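Local coordinates for protein trehalose-6-phosphate phosphatase (PDB 5DXI) that belongs to the trehalose-phosphatase family of the HAD superfamily and holds a magnesium ion and a beryllium trifluoride ion at its Rossmann-like core, at residues A[18-21]-A[22-25]; A[52-55]-A[56-60]. One frame throughout, in Å; residues are numbered along the deposited sequence.

Contact 1: A[18-21]-A[22-25]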
loop_
_atom_site.group_PDB
_atom_site.type_symbol
_atom_site.label_atom_id
_atom_site.label_comp_id
_atom_site.label_asym_id
_atom_site.label_seq_id
_atom_site.Cartn_x
_atom_site.Cartn_y
_atom_site.Cartn_z
ATOM N N LYS A 18 -19.734 10.450 -5.524
ATOM C CA LYS A 18 -20.881 11.210 -5.057
ATOM C C LYS A 18 -22.173 10.377 -5.034
ATOM O O LYS A 18 -23.096 10.675 -4.278
ATOM C CB LYS A 18 -21.026 12.488 -5.895
ATOM C CG LYS A 18 -19.784 13.362 -5.725
ATOM C CD LYS A 18 -19.812 14.671 -6.502
ATOM C CE LYS A 18 -19.661 15.885 -5.555
ATOM N NZ LYS A 18 -18.628 15.718 -4.466
ATOM N N GLU A 19 -22.231 9.322 -5.840
ATOM C CA GLU A 19 -23.387 8.437 -5.835
ATOM C C GLU A 19 -23.395 7.486 -4.631
ATOM O O GLU A 19 -24.460 7.105 -4.139
ATOM C CB GLU A 19 -23.450 7.626 -7.132
ATOM C CG GLU A 19 -24.847 7.516 -7.724
ATOM C CD GLU A 19 -25.306 8.801 -8.391
ATOM O OE1 GLU A 19 -24.481 9.728 -8.552
ATOM O OE2 GLU A 19 -26.497 8.885 -8.750
ATOM N N SER A 20 -22.206 7.096 -4.179
ATOM C CA SER A 20 -22.045 6.046 -3.169
ATOM C C SER A 20 -22.285 6.486 -1.716
ATOM O O SER A 20 -22.155 7.662 -1.376
ATOM C CB SER A 20 -20.649 5.457 -3.284
ATOM O OG SER A 20 -19.681 6.455 -2.997
ATOM N N GLN A 21 -22.613 5.514 -0.867
ATOM C CA GLN A 21 -22.931 5.767 0.540
ATOM C C GLN A 21 -21.843 5.287 1.503
ATOM O O GLN A 21 -21.651 5.878 2.566
ATOM C CB GLN A 21 -24.247 5.095 0.928
ATOM C CG GLN A 21 -25.486 5.627 0.251
ATOM C CD GLN A 21 -26.735 4.932 0.763
ATOM O OE1 GLN A 21 -27.021 4.955 1.963
ATOM N NE2 GLN A 21 -27.485 4.303 -0.141
ATOM N N ARG A 22 -21.145 4.213 1.140
ATOM C CA ARG A 22 -20.156 3.603 2.035
ATOM C C ARG A 22 -18.804 3.509 1.342
ATOM O O ARG A 22 -18.497 2.544 0.642
ATOM C CB ARG A 22 -20.634 2.226 2.495
ATOM C CG ARG A 22 -21.922 2.289 3.306
ATOM C CD ARG A 22 -22.540 0.923 3.498
ATOM N NE ARG A 22 -22.916 0.311 2.222
ATOM C CZ ARG A 22 -24.056 0.558 1.581
ATOM N NH1 ARG A 22 -24.937 1.409 2.089
ATOM N NH2 ARG A 22 -24.308 -0.041 0.428
ATOM N N ARG A 23 -17.987 4.523 1.571
ATOM C CA ARG A 23 -16.768 4.673 0.817
ATOM C C ARG A 23 -15.570 4.182 1.610
ATOM O O ARG A 23 -15.442 4.477 2.802
ATOM C CB ARG A 23 -16.620 6.137 0.442
ATOM C CG ARG A 23 -17.927 6.683 -0.144
ATOM C CD ARG A 23 -17.694 7.990 -0.818
ATOM N NE ARG A 23 -18.911 8.698 -1.214
ATOM C CZ ARG A 23 -19.371 9.794 -0.617
ATOM N NH1 ARG A 23 -18.735 10.298 0.434
ATOM N NH2 ARG A 23 -20.481 10.372 -1.063
ATOM N N LEU A 24 -14.681 3.455 0.947
ATOM C CA LEU A 24 -13.462 2.966 1.587
ATOM C C LEU A 24 -12.242 3.342 0.759
ATOM O O LEU A 24 -12.070 2.886 -0.392
ATOM C CB LEU A 24 -13.523 1.450 1.777
ATOM C CG LEU A 24 -12.315 0.742 2.388
ATOM C CD1 LEU A 24 -12.056 1.200 3.826
ATOM C CD2 LEU A 24 -12.521 -0.768 2.332
ATOM N N PHE A 25 -11.397 4.178 1.346
ATOM C CA PHE A 25 -10.145 4.592 0.734
ATOM C C PHE A 25 -8.980 3.776 1.285
ATOM O O PHE A 25 -8.805 3.667 2.512
ATOM C CB PHE A 25 -9.902 6.091 0.976
ATOM C CG PHE A 25 -10.921 6.984 0.316
ATOM C CD1 PHE A 25 -10.744 7.412 -0.993
ATOM C CD2 PHE A 25 -12.078 7.362 0.988
ATOM C CE1 PHE A 25 -11.689 8.225 -1.609
ATOM C CE2 PHE A 25 -13.029 8.169 0.376
ATOM C CZ PHE A 25 -12.830 8.606 -0.924
#
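R23 turns back over the chain that has just left helix 10-19 and brings its guanidinium to S20. The hydroxyl OG of S20 sits at the edge of that flat group and in its plane, 3.0 Å from R23 NE. It also lies against the aliphatic shaft, with S20 OG 3.3 Å from R23 CD. The carbonyl of S20 comes close as well, its O 3.2 Å from R23 NH2. The arginine chain, extended from CG to NE (chi3 -170°), carries the guanidinium back to S20. A serine suits the spot because it is small and offers one polar atom: chi1 of 63° tucks OG between its own N and carbonyl carbon, where it is hydrogen-bonded to Y17 O.

Q21 and R22 run side by side, pointing the same way, Q21 CB lying 3.9 Å from R22 NH1. The amide and guanidinium planes are 62° apart, so the two groups do not stack.

Farther out, R23 NH1 makes a salt bridge with D59, which probably balances the buried charge, while N62 accepts a hydrogen bond and Y17 adds a cation-pi contact. D226 takes the backbone N-H of Q21 on one carboxylate oxygen and that of R22 on the other, and R22 NE is hydrogen-bonded to L224 O. The arrangement is a helix-to-strand connection. It delivers the chain into strand 23-27, a central strand of the HAD Rossmann-like sheet, which leads directly to the magnesium-binding D28 and D30.

Contact 2: A[52-55]-A[56-60]; sequences ILDV and LSSDP
I52 and L56, one helical turn apart, lie side by side and point the same way, with I52 CG2 3.6 Å from L56 CD1. This is the apolar part of the contact. Placing L56 CG beside its backbone N (chi1 -71°) also brings it over the preceding turn, where CG is 3.2 Å from I52 O. Branched aliphatic side chains suit this buried face: I52 packs on L291 and L294 of helix 287-298, and L56 on A298 and on I64 of strand 62-67.

The regular backbone bonds come next. L56 N donates to I52 O at 2.8 Å in a nearly straight bond, and S57 N donates to L53 O at the same length. Toward the end of the helix the pattern slackens, for S58 N makes two weak bonds, to D54 O and V55 O.

Serine hydroxyls form the third group, each folding back on the carbonyl four residues earlier. S57 OG donates to L53 O at 2.7 Å; with chi1 at 65° it reaches this oxygen from the face opposite to S57 N. S58 OG donates to D54 O at 2.6 Å, approaching from above the carbonyl plane. Serine fits because its short side chain can turn back to the carbonyl one turn earlier: S57 OG adds a second donor to L53 O, and S58 OG supplements the weak bond from S58 N to D54 O.

Beyond the last turn, D59 OD1 accepts the N-H of K61, closing an Asx turn, and L56 O receives N62 ND2. The whole is the C-terminal end of a crossover helix, in the beta-alpha-beta unit made by strand 23-27, helix 47-58 and strand 62-67.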
loop_
_atom_site.group_PDB
_atom_site.type_symbol
_atom_site.label_atom_id
_atom_site.label_comp_id
_atom_site.label_asym_id
_atom_site.label_seq_id
_atom_site.Cartn_x
_atom_site.Cartn_y
_atom_site.Cartn_z
ATOM N N ILE A 52 -6.854 17.344 2.429
ATOM C CA ILE A 52 -7.629 16.300 1.783
ATOM C C ILE A 52 -8.110 15.274 2.802
ATOM O O ILE A 52 -9.303 14.967 2.874
ATOM C CB ILE A 52 -6.789 15.604 0.692
ATOM C CG1 ILE A 52 -6.591 16.557 -0.489
ATOM C CG2 ILE A 52 -7.461 14.306 0.242
ATOM C CD1 ILE A 52 -5.549 16.090 -1.513
ATOM N N LEU A 53 -7.194 14.800 3.638
ATOM C CA LEU A 53 -7.533 13.776 4.615
ATOM C C LEU A 53 -8.548 14.295 5.623
ATOM O O LEU A 53 -9.476 13.574 5.998
ATOM C CB LEU A 53 -6.273 13.260 5.319
ATOM C CG LEU A 53 -5.258 12.520 4.439
ATOM C CD1 LEU A 53 -4.024 12.116 5.243
ATOM C CD2 LEU A 53 -5.886 11.289 3.741
ATOM N N ASP A 54 -8.375 15.535 6.077
ATOM C CA ASP A 54 -9.335 16.116 7.019
ATOM C C ASP A 54 -10.737 16.183 6.418
ATOM O O ASP A 54 -11.702 15.701 7.012
ATOM C CB ASP A 54 -8.888 17.512 7.470
ATOM C CG ASP A 54 -9.756 18.070 8.589
ATOM O OD1 ASP A 54 -10.215 17.274 9.443
ATOM O OD2 ASP A 54 -9.976 19.300 8.616
ATOM N N VAL A 55 -10.845 16.747 5.220
ATOM C CA VAL A 55 -12.152 16.884 4.581
ATOM C C VAL A 55 -12.766 15.524 4.282
ATOM O O VAL A 55 -13.951 15.287 4.547
ATOM C CB VAL A 55 -12.071 17.682 3.269
ATOM C CG1 VAL A 55 -13.440 17.721 2.596
ATOM C CG2 VAL A 55 -11.561 19.084 3.531
ATOM N N LEU A 56 -11.961 14.622 3.737
ATOM C CA LEU A 56 -12.479 13.300 3.408
ATOM C C LEU A 56 -12.886 12.525 4.660
ATOM O O LEU A 56 -13.962 11.923 4.697
ATOM C CB LEU A 56 -11.448 12.515 2.598
ATOM C CG LEU A 56 -11.230 13.015 1.166
ATOM C CD1 LEU A 56 -10.307 12.068 0.424
ATOM C CD2 LEU A 56 -12.538 13.193 0.419
ATOM N N SER A 57 -12.058 12.568 5.705
ATOM C CA SER A 57 -12.360 11.806 6.914
ATOM C C SER A 57 -13.540 12.401 7.685
ATOM O O SER A 57 -14.156 11.714 8.506
ATOM C CB SER A 57 -11.142 11.723 7.844
ATOM O OG SER A 57 -10.770 13.001 8.339
ATOM N N SER A 58 -13.875 13.656 7.405
ATOM C CA SER A 58 -14.952 14.329 8.139
ATOM C C SER A 58 -16.326 13.844 7.720
ATOM O O SER A 58 -17.286 13.909 8.495
ATOM C CB SER A 58 -14.858 15.837 7.940
ATOM O OG SER A 58 -13.674 16.338 8.537
ATOM N N ASP A 59 -16.402 13.334 6.495
ATOM C CA ASP A 59 -17.623 12.742 5.969
ATOM C C ASP A 59 -17.788 11.350 6.568
ATOM O O ASP A 59 -16.949 10.472 6.364
ATOM C CB ASP A 59 -17.570 12.696 4.435
ATOM C CG ASP A 59 -18.906 12.337 3.800
ATOM O OD1 ASP A 59 -19.751 11.677 4.446
ATOM O OD2 ASP A 59 -19.104 12.719 2.629
ATOM N N PRO A 60 -18.858 11.149 7.346
ATOM C CA PRO A 60 -19.065 9.847 7.990
ATOM C C PRO A 60 -19.326 8.720 6.973
ATOM O O PRO A 60 -19.286 7.547 7.354
ATOM C CB PRO A 60 -20.283 10.086 8.890
ATOM C CG PRO A 60 -21.000 11.234 8.258
ATOM C CD PRO A 60 -19.925 12.110 7.678
#

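Overall arrangement
Both contacts are local, partly buried, and about 20 Å from the centre of the chain, with their own centres 12 Å apart. They follow in series along the chain: contact 1 enters strand 23-27, and contact 2 finishes helix 47-58, the next element before strand 62-67. A salt bridge ties them directly, R23 NH1 lying 3.3 Å from D59 OD2. Their chemistry differs with place. In 18-21 with 22-25, long polar side chains work in an irregular connection, much of their bonding going to other loops. In 52-60, regular backbone bonds and serine hydroxyls hold the helix itself, while an apolar face turns toward helix 287-298 and strand 62-67.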